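PDB 2QSI: putative hydrogenase expression/formation protein hupG from Rhodopseudomonas palustris, which is of unknown function but, as a HupG/HyaE family member with a thioredoxin-like fold, probably assists the expression or maturation of a hydrogenase. Local coordinates for residues 26-40 / 84-98. Sequence-based numbering, arbitrary orientation.
Sequences DDFIAHSGKIVVLFF and RFGVAVCPSLAVVQP
Strands 35-40 and 92-97 pair antiparallel in the sheet of a thioredoxin-like fold, joined by six backbone hydrogen bonds at Val-36/Val-96, Leu-38/Ala-94 and Phe-40/Ser-92. On the sheet face that carries these three pairs, Phe-85 from the end of helix 78-85 lies over Leu-38. The leucine, with CG anti to its carbonyl carbon (chi1 -64°), brings CD1 over one face of the ring in a CH-pi contact, 3.8 Å from the Phe-85 centroid; Arg-84 CG covers the opposite face. The Ile-29 and Phe-85 side chains meet from opposite directions, Ile-29 CD1 lying 3.5 Å from Phe-85 CZ and oblique to the ring, while Ile-29 CG2 rests on Pro-98 and Val-96. Beyond this core, the extended Arg-84 chain reaches helix 25-30 and forms a salt bridge, NH1 to Asp-26 OD1 at 2.7 Å. The oxygen sits in the guanidinium plane, the carboxylate turned 48° from it; NH2 adds a weak bond to the same OD1 and a salt bridge to Glu-99 of the second subunit. A methionine in place of Arg-84 would probably leave Asp-26 and that glutamate without this cationic partner and remove the charged tie between the two helices. The Phe-40 ring presents its edge to Ala-94 CB, with Val-87 CG2 3.7 Å from Phe-40 CE2. On the other sheet face, Val-37 and Phe-39 pack against Leu-93 and helix 50-62, and Ile-35 CG2 presses unusually tightly on Val-95 CG1 (3.3 Å). Strand 92-97 also pairs with a strand of the second subunit, continuing the sheet. The cis-proline Pro-91, a thioredoxin-fold hallmark, follows Cys-90, whose SG is bonded covalently to a dithiothreitol, probably from the crystallisation liquor, and lies 4.0 Å from Phe-40 CB.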
ATOM      1  N   ASP A  26      -3.525  -7.062   7.856  1.00 22.72           N
ATOM      2  CA  ASP A  26      -3.866  -5.770   7.201  1.00 23.30           C
ATOM      3  C   ASP A  26      -3.486  -4.595   8.070  1.00 23.36           C
ATOM      4  O   ASP A  26      -2.773  -3.683   7.624  1.00 23.52           O
ATOM      5  CB  ASP A  26      -5.352  -5.654   6.852  1.00 24.03           C
ATOM      6  CG  ASP A  26      -5.768  -6.592   5.748  1.00 24.88           C
ATOM      7  OD1 ASP A  26      -4.930  -7.070   4.965  1.00 28.32           O
ATOM      8  OD2 ASP A  26      -6.945  -6.894   5.676  1.00 27.76           O
ATOM      9  N   ASP A  27      -3.981  -4.594   9.306  1.00 23.06           N
ATOM     10  CA  ASP A  27      -3.696  -3.494  10.216  1.00 23.43           C
ATOM     11  C   ASP A  27      -2.204  -3.466  10.599  1.00 24.04           C
ATOM     12  O   ASP A  27      -1.626  -2.379  10.755  1.00 25.00           O
ATOM     13  CB  ASP A  27      -4.591  -3.528  11.477  1.00 24.01           C
ATOM     14  CG  ASP A  27      -6.094  -3.445  11.166  1.00 24.55           C
ATOM     15  OD1 ASP A  27      -6.523  -2.902  10.122  1.00 26.08           O
ATOM     16  OD2 ASP A  27      -6.873  -3.921  12.011  1.00 24.90           O
ATOM     17  N   PHE A  28      -1.558  -4.633  10.716  1.00 23.16           N
ATOM     18  CA  PHE A  28      -0.118  -4.654  11.016  1.00 22.60           C
ATOM     19  C   PHE A  28       0.663  -3.820   9.996  1.00 21.92           C
ATOM     20  O   PHE A  28       1.497  -3.002  10.349  1.00 22.33           O
ATOM     21  CB  PHE A  28       0.441  -6.093  11.038  1.00 22.57           C
ATOM     22  CG  PHE A  28       1.876  -6.144  11.391  1.00 23.06           C
ATOM     23  CD1 PHE A  28       2.280  -5.934  12.692  1.00 23.67           C
ATOM     24  CD2 PHE A  28       2.845  -6.336  10.415  1.00 22.23           C
ATOM     25  CE1 PHE A  28       3.637  -5.926  13.024  1.00 24.41           C
ATOM     26  CE2 PHE A  28       4.215  -6.315  10.752  1.00 22.36           C
ATOM     27  CZ  PHE A  28       4.593  -6.100  12.042  1.00 22.79           C
ATOM     28  N   ILE A  29       0.383  -4.050   8.725  1.00 20.84           N
ATOM     29  CA  ILE A  29       1.107  -3.415   7.656  1.00 21.39           C
ATOM     30  C   ILE A  29       0.737  -1.971   7.588  1.00 21.47           C
ATOM     31  O   ILE A  29       1.603  -1.095   7.548  1.00 21.59           O
ATOM     32  CB  ILE A  29       0.808  -4.065   6.280  1.00 21.73           C
ATOM     33  CG1 ILE A  29       1.266  -5.498   6.287  1.00 20.87           C
ATOM     34  CG2 ILE A  29       1.527  -3.292   5.151  1.00 19.83           C
ATOM     35  CD1 ILE A  29       1.050  -6.238   4.983  1.00 21.38           C
ATOM     36  N   ALA A  30      -0.557  -1.718   7.572  1.00 21.84           N
ATOM     37  CA  ALA A  30      -1.029  -0.386   7.211  1.00 22.55           C
ATOM     38  C   ALA A  30      -0.528   0.659   8.222  1.00 22.86           C
ATOM     39  O   ALA A  30      -0.147   1.778   7.826  1.00 22.97           O
ATOM     40  CB  ALA A  30      -2.544  -0.387   7.076  1.00 22.09           C
ATOM     41  N   HIS A  31      -0.445   0.280   9.505  1.00 22.70           N
ATOM     42  CA  HIS A  31      -0.007   1.218  10.573  1.00 23.22           C
ATOM     43  C   HIS A  31       1.407   0.999  11.195  1.00 23.64           C
ATOM     44  O   HIS A  31       1.715   1.512  12.289  1.00 23.87           O
ATOM     45  CB  HIS A  31      -1.074   1.240  11.645  1.00 23.70           C
ATOM     46  CG  HIS A  31      -2.445   1.501  11.103  1.00 24.14           C
ATOM     47  ND1 HIS A  31      -2.821   2.720  10.585  1.00 24.87           N
ATOM     48  CD2 HIS A  31      -3.525   0.694  10.987  1.00 27.49           C
ATOM     49  CE1 HIS A  31      -4.079   2.656  10.182  1.00 26.88           C
ATOM     50  NE2 HIS A  31      -4.535   1.440  10.433  1.00 25.83           N
ATOM     51  N   SER A  32       2.274   0.291  10.472  1.00 22.78           N
ATOM     52  CA  SER A  32       3.673   0.104  10.880  1.00 21.98           C
ATOM     53  C   SER A  32       4.527   1.374  10.779  1.00 21.49           C
ATOM     54  O   SER A  32       5.478   1.557  11.558  1.00 21.64           O
ATOM     55  CB  SER A  32       4.322  -0.968   9.993  1.00 22.37           C
ATOM     56  OG  SER A  32       4.211  -0.598   8.626  1.00 23.66           O
ATOM     57  N   GLY A  33       4.221   2.216   9.790  1.00 19.85           N
ATOM     58  CA  GLY A  33       5.053   3.365   9.465  1.00 18.85           C
ATOM     59  C   GLY A  33       6.446   2.997   8.968  1.00 17.63           C
ATOM     60  O   GLY A  33       7.362   3.832   8.955  1.00 16.77           O
ATOM     61  N   LYS A  34       6.598   1.750   8.546  1.00 15.22           N
ATOM     62  CA  LYS A  34       7.876   1.222   8.130  1.00 14.78           C
ATOM     63  C   LYS A  34       7.582   0.286   6.998  1.00 13.75           C
ATOM     64  O   LYS A  34       6.434  -0.115   6.822  1.00 15.46           O
ATOM     65  CB  LYS A  34       8.528   0.469   9.266  1.00 15.29           C
ATOM     66  CG  LYS A  34       9.008   1.385  10.443  1.00 16.18           C
ATOM     67  CD  LYS A  34       9.996   0.704  11.348  1.00 16.04           C
ATOM     68  CE  LYS A  34      10.355   1.575  12.576  1.00 18.74           C
ATOM     69  NZ  LYS A  34      11.139   0.748  13.540  1.00 20.54           N
ATOM     70  N   ILE A  35       8.609  -0.088   6.266  1.00 12.74           N
ATOM     71  CA  ILE A  35       8.494  -1.161   5.262  1.00 11.46           C
ATOM     72  C   ILE A  35       8.442  -2.471   6.056  1.00 10.82           C
ATOM     73  O   ILE A  35       9.210  -2.669   7.012  1.00 11.11           O
ATOM     74  CB  ILE A  35       9.702  -1.146   4.283  1.00 11.82           C
ATOM     75  CG1 ILE A  35       9.716   0.110   3.362  1.00 14.02           C
ATOM     76  CG2 ILE A  35       9.771  -2.403   3.437  1.00 11.34           C
ATOM     77  CD1 ILE A  35       8.413   0.446   2.807  1.00 19.41           C
ATOM     78  N   VAL A  36       7.508  -3.328   5.674  1.00  9.88           N
ATOM     79  CA  VAL A  36       7.289  -4.584   6.325  1.00  9.46           C
ATOM     80  C   VAL A  36       7.974  -5.747   5.621  1.00  8.99           C
ATOM     81  O   VAL A  36       7.894  -5.907   4.413  1.00  8.37           O
ATOM     82  CB  VAL A  36       5.767  -4.835   6.459  1.00  8.96           C
ATOM     83  CG1 VAL A  36       5.509  -6.231   7.085  1.00 10.83           C
ATOM     84  CG2 VAL A  36       5.142  -3.661   7.317  1.00  9.54           C
ATOM     85  N   VAL A  37       8.643  -6.575   6.411  1.00  8.47           N
ATOM     86  CA  VAL A  37       9.217  -7.807   5.914  1.00  8.38           C
ATOM     87  C   VAL A  37       8.357  -8.968   6.453  1.00  9.14           C
ATOM     88  O   VAL A  37       8.337  -9.245   7.678  1.00  9.58           O
ATOM     89  CB  VAL A  37      10.666  -7.956   6.340  1.00  8.87           C
ATOM     90  CG1 VAL A  37      11.287  -9.232   5.715  1.00  8.96           C
ATOM     91  CG2 VAL A  37      11.480  -6.715   5.917  1.00  8.93           C
ATOM     92  N   LEU A  38       7.638  -9.626   5.552  1.00  9.22           N
ATOM     93  CA  LEU A  38       6.828 -10.769   5.924  1.00  9.11           C
ATOM     94  C   LEU A  38       7.626 -12.009   5.648  1.00  8.40           C
ATOM     95  O   LEU A  38       8.112 -12.193   4.528  1.00  9.87           O
ATOM     96  CB  LEU A  38       5.539 -10.852   5.112  1.00 10.17           C
ATOM     97  CG  LEU A  38       4.527  -9.729   5.270  1.00 12.41           C
ATOM     98  CD1 LEU A  38       3.346  -9.985   4.298  1.00 11.89           C
ATOM     99  CD2 LEU A  38       4.143  -9.555   6.724  1.00 11.43           C
ATOM    100  N   PHE A  39       7.744 -12.830   6.688  1.00  7.85           N
ATOM    101  CA  PHE A  39       8.481 -14.089   6.689  1.00  7.89           C
ATOM    102  C   PHE A  39       7.521 -15.253   6.514  1.00  8.45           C
ATOM    103  O   PHE A  39       6.702 -15.534   7.394  1.00  8.18           O
ATOM    104  CB  PHE A  39       9.255 -14.223   8.009  1.00  7.35           C
ATOM    105  CG  PHE A  39       9.914 -15.547   8.209  1.00  8.18           C
ATOM    106  CD1 PHE A  39      10.526 -16.216   7.177  1.00  6.48           C
ATOM    107  CD2 PHE A  39       9.989 -16.085   9.498  1.00  8.89           C
ATOM    108  CE1 PHE A  39      11.174 -17.458   7.426  1.00  7.91           C
ATOM    109  CE2 PHE A  39      10.600 -17.263   9.733  1.00 10.90           C
ATOM    110  CZ  PHE A  39      11.195 -17.960   8.687  1.00  8.52           C
ATOM    111  N   PHE A  40       7.661 -15.918   5.359  1.00  8.95           N
ATOM    112  CA  PHE A  40       6.994 -17.204   5.070  1.00  9.18           C
ATOM    113  C   PHE A  40       7.966 -18.337   5.353  1.00  8.80           C
ATOM    114  O   PHE A  40       9.013 -18.496   4.677  1.00  8.34           O
ATOM    115  CB  PHE A  40       6.547 -17.238   3.616  1.00  9.01           C
ATOM    116  CG  PHE A  40       5.481 -16.213   3.291  1.00  9.43           C
ATOM    117  CD1 PHE A  40       4.125 -16.572   3.288  1.00 11.24           C
ATOM    118  CD2 PHE A  40       5.809 -14.877   3.021  1.00  8.40           C
ATOM    119  CE1 PHE A  40       3.137 -15.638   2.956  1.00  8.09           C
ATOM    120  CE2 PHE A  40       4.821 -13.932   2.766  1.00  7.38           C
ATOM    121  CZ  PHE A  40       3.484 -14.310   2.752  1.00  9.14           C
ATOM    122  N   ARG A  84      -1.617 -13.216  -2.272  1.00 18.50           N
ATOM    123  CA  ARG A  84      -1.800 -11.774  -2.225  1.00 17.01           C
ATOM    124  C   ARG A  84      -0.517 -11.013  -2.494  1.00 17.52           C
ATOM    125  O   ARG A  84      -0.522 -10.018  -3.204  1.00 17.39           O
ATOM    126  CB  ARG A  84      -2.310 -11.384  -0.866  1.00 17.17           C
ATOM    127  CG  ARG A  84      -2.372  -9.901  -0.632  1.00 17.85           C
ATOM    128  CD  ARG A  84      -3.001  -9.670   0.664  1.00 18.19           C
ATOM    129  NE  ARG A  84      -2.736  -8.334   1.148  1.00 19.44           N
ATOM    130  CZ  ARG A  84      -3.188  -7.893   2.312  1.00 20.04           C
ATOM    131  NH1 ARG A  84      -3.927  -8.686   3.083  1.00 21.14           N
ATOM    132  NH2 ARG A  84      -2.878  -6.687   2.724  1.00 19.76           N
ATOM    133  N   PHE A  85       0.586 -11.459  -1.893  1.00 15.86           N
ATOM    134  CA  PHE A  85       1.799 -10.680  -1.914  1.00 15.15           C
ATOM    135  C   PHE A  85       2.760 -11.074  -3.032  1.00 15.73           C
ATOM    136  O   PHE A  85       3.777 -10.456  -3.180  1.00 15.64           O
ATOM    137  CB  PHE A  85       2.462 -10.697  -0.531  1.00 16.83           C
ATOM    138  CG  PHE A  85       1.696  -9.924   0.511  1.00 14.80           C
ATOM    139  CD1 PHE A  85       1.556  -8.551   0.405  1.00 18.01           C
ATOM    140  CD2 PHE A  85       1.130 -10.570   1.607  1.00 17.09           C
ATOM    141  CE1 PHE A  85       0.844  -7.835   1.356  1.00 16.94           C
ATOM    142  CE2 PHE A  85       0.418  -9.875   2.558  1.00 17.16           C
ATOM    143  CZ  PHE A  85       0.254  -8.499   2.420  1.00 17.26           C
ATOM    144  N   GLY A  86       2.435 -12.099  -3.812  1.00 14.31           N
ATOM    145  CA  GLY A  86       3.264 -12.546  -4.934  1.00 14.24           C
ATOM    146  C   GLY A  86       4.429 -13.457  -4.571  1.00 13.92           C
ATOM    147  O   GLY A  86       5.494 -13.342  -5.132  1.00 14.02           O
ATOM    148  N   VAL A  87       4.235 -14.305  -3.570  1.00 13.63           N
ATOM    149  CA  VAL A  87       5.272 -15.230  -3.089  1.00 14.13           C
ATOM    150  C   VAL A  87       4.993 -16.586  -3.723  1.00 13.93           C
ATOM    151  O   VAL A  87       3.888 -17.099  -3.615  1.00 14.06           O
ATOM    152  CB  VAL A  87       5.243 -15.352  -1.549  1.00 14.46           C
ATOM    153  CG1 VAL A  87       6.379 -16.272  -1.054  1.00 13.91           C
ATOM    154  CG2 VAL A  87       5.385 -13.953  -0.897  1.00 12.96           C
ATOM    155  N   ALA A  88       6.004 -17.139  -4.376  1.00 14.34           N
ATOM    156  CA  ALA A  88       5.902 -18.385  -5.146  1.00 14.79           C
ATOM    157  C   ALA A  88       6.170 -19.607  -4.298  1.00 15.08           C
ATOM    158  O   ALA A  88       5.457 -20.627  -4.418  1.00 14.77           O
ATOM    159  CB  ALA A  88       6.874 -18.339  -6.340  1.00 14.41           C
ATOM    160  N   VAL A  89       7.184 -19.519  -3.433  1.00 14.88           N
ATOM    161  CA  VAL A  89       7.665 -20.673  -2.668  1.00 14.81           C
ATOM    162  C   VAL A  89       8.039 -20.300  -1.225  1.00 14.14           C
ATOM    163  O   VAL A  89       8.169 -19.117  -0.896  1.00 13.94           O
ATOM    164  CB  VAL A  89       8.900 -21.301  -3.378  1.00 15.02           C
ATOM    165  CG1 VAL A  89       8.546 -21.716  -4.797  1.00 17.16           C
ATOM    166  CG2 VAL A  89      10.101 -20.341  -3.370  1.00 14.69           C
ATOM    167  N   CYS A  90       8.195 -21.302  -0.363  1.00 14.66           N
ATOM    168  CA  CYS A  90       8.695 -21.096   0.984  1.00 14.93           C
ATOM    169  C   CYS A  90      10.026 -21.810   1.141  1.00 14.87           C
ATOM    170  O   CYS A  90      10.339 -22.724   0.381  1.00 14.26           O
ATOM    171  CB  CYS A  90       7.727 -21.615   2.054  1.00 15.56           C
ATOM    172  SG  CYS A  90       6.151 -20.850   1.866  1.00 18.44           S
ATOM    173  N   PRO A  91      10.862 -21.331   2.054  1.00 13.61           N
ATOM    174  CA  PRO A  91      10.722 -20.069   2.792  1.00 13.51           C
ATOM    175  C   PRO A  91      11.015 -18.880   1.866  1.00 12.81           C
ATOM    176  O   PRO A  91      11.726 -19.029   0.860  1.00 14.56           O
ATOM    177  CB  PRO A  91      11.772 -20.180   3.903  1.00 12.84           C
ATOM    178  CG  PRO A  91      12.775 -21.169   3.384  1.00 14.44           C
ATOM    179  CD  PRO A  91      12.109 -22.044   2.370  1.00 13.56           C
ATOM    180  N   SER A  92      10.423 -17.734   2.180  1.00 13.24           N
ATOM    181  CA  SER A  92      10.644 -16.487   1.480  1.00 12.58           C
ATOM    182  C   SER A  92      10.504 -15.312   2.463  1.00 12.22           C
ATOM    183  O   SER A  92       9.820 -15.424   3.470  1.00 10.87           O
ATOM    184  CB  SER A  92       9.581 -16.274   0.356  1.00 14.17           C
ATOM    185  OG  SER A  92       9.835 -17.086  -0.785  1.00 13.45           O
ATOM    186  N   LEU A  93      11.132 -14.195   2.112  1.00 10.98           N
ATOM    187  CA  LEU A  93      10.761 -12.880   2.637  1.00  9.53           C
ATOM    188  C   LEU A  93      10.000 -12.066   1.568  1.00  9.65           C
ATOM    189  O   LEU A  93      10.499 -11.887   0.440  1.00 11.91           O
ATOM    190  CB  LEU A  93      12.000 -12.114   3.049  1.00 10.72           C
ATOM    191  CG  LEU A  93      12.917 -12.807   4.039  1.00  8.30           C
ATOM    192  CD1 LEU A  93      14.077 -11.891   4.395  1.00  6.68           C
ATOM    193  CD2 LEU A  93      12.098 -13.126   5.305  1.00 10.38           C
ATOM    194  N   ALA A  94       8.834 -11.540   1.910  1.00  6.75           N
ATOM    195  CA  ALA A  94       8.137 -10.586   1.046  1.00  7.63           C
ATOM    196  C   ALA A  94       8.280  -9.211   1.681  1.00  7.79           C
ATOM    197  O   ALA A  94       7.881  -9.037   2.831  1.00  7.48           O
ATOM    198  CB  ALA A  94       6.664 -10.954   0.913  1.00  6.55           C
ATOM    199  N   VAL A  95       8.870  -8.256   0.924  1.00  8.56           N
ATOM    200  CA  VAL A  95       9.096  -6.887   1.389  1.00  7.62           C
ATOM    201  C   VAL A  95       7.953  -6.024   0.852  1.00  8.59           C
ATOM    202  O   VAL A  95       7.776  -5.894  -0.379  1.00  9.02           O
ATOM    203  CB  VAL A  95      10.453  -6.369   0.951  1.00  7.80           C
ATOM    204  CG1 VAL A  95      10.714  -4.981   1.549  1.00  8.60           C
ATOM    205  CG2 VAL A  95      11.554  -7.366   1.362  1.00  8.43           C
ATOM    206  N   VAL A  96       7.189  -5.438   1.763  1.00  9.35           N
ATOM    207  CA  VAL A  96       5.913  -4.802   1.413  1.00  8.76           C
ATOM    208  C   VAL A  96       5.878  -3.349   1.896  1.00  8.75           C
ATOM    209  O   VAL A  96       6.095  -3.094   3.078  1.00  9.76           O
ATOM    210  CB  VAL A  96       4.736  -5.528   2.067  1.00  8.56           C
ATOM    211  CG1 VAL A  96       3.437  -4.810   1.736  1.00  7.59           C
ATOM    212  CG2 VAL A  96       4.644  -7.010   1.631  1.00  9.58           C
ATOM    213  N   GLN A  97       5.540  -2.423   1.011  1.00  9.05           N
ATOM    214  CA  GLN A  97       5.384  -1.044   1.387  1.00 10.10           C
ATOM    215  C   GLN A  97       3.909  -0.789   1.715  1.00  9.84           C
ATOM    216  O   GLN A  97       3.038  -1.038   0.879  1.00  8.34           O
ATOM    217  CB  GLN A  97       5.824  -0.168   0.226  1.00 10.24           C
ATOM    218  CG  GLN A  97       5.856   1.257   0.527  1.00 12.26           C
ATOM    219  CD  GLN A  97       6.398   2.034  -0.621  1.00 14.05           C
ATOM    220  OE1 GLN A  97       5.744   2.173  -1.639  1.00 18.62           O
ATOM    221  NE2 GLN A  97       7.585   2.572  -0.457  1.00 16.92           N
ATOM    222  N   PRO A  98       3.631  -0.314   2.949  1.00 10.34           N
ATOM    223  CA  PRO A  98       2.266   0.005   3.313  1.00  9.96           C
ATOM    224  C   PRO A  98       1.665   1.091   2.442  1.00 10.15           C
ATOM    225  O   PRO A  98       2.390   1.988   1.941  1.00  9.02           O
ATOM    226  CB  PRO A  98       2.377   0.497   4.739  1.00 10.02           C
ATOM    227  CG  PRO A  98       3.654   0.035   5.258  1.00 10.95           C
ATOM    228  CD  PRO A  98       4.565  -0.100   4.071  1.00 10.66           C
TER
HETATM  229  O   HOH W   1      -2.783  -4.099   4.577  1.00 29.92           O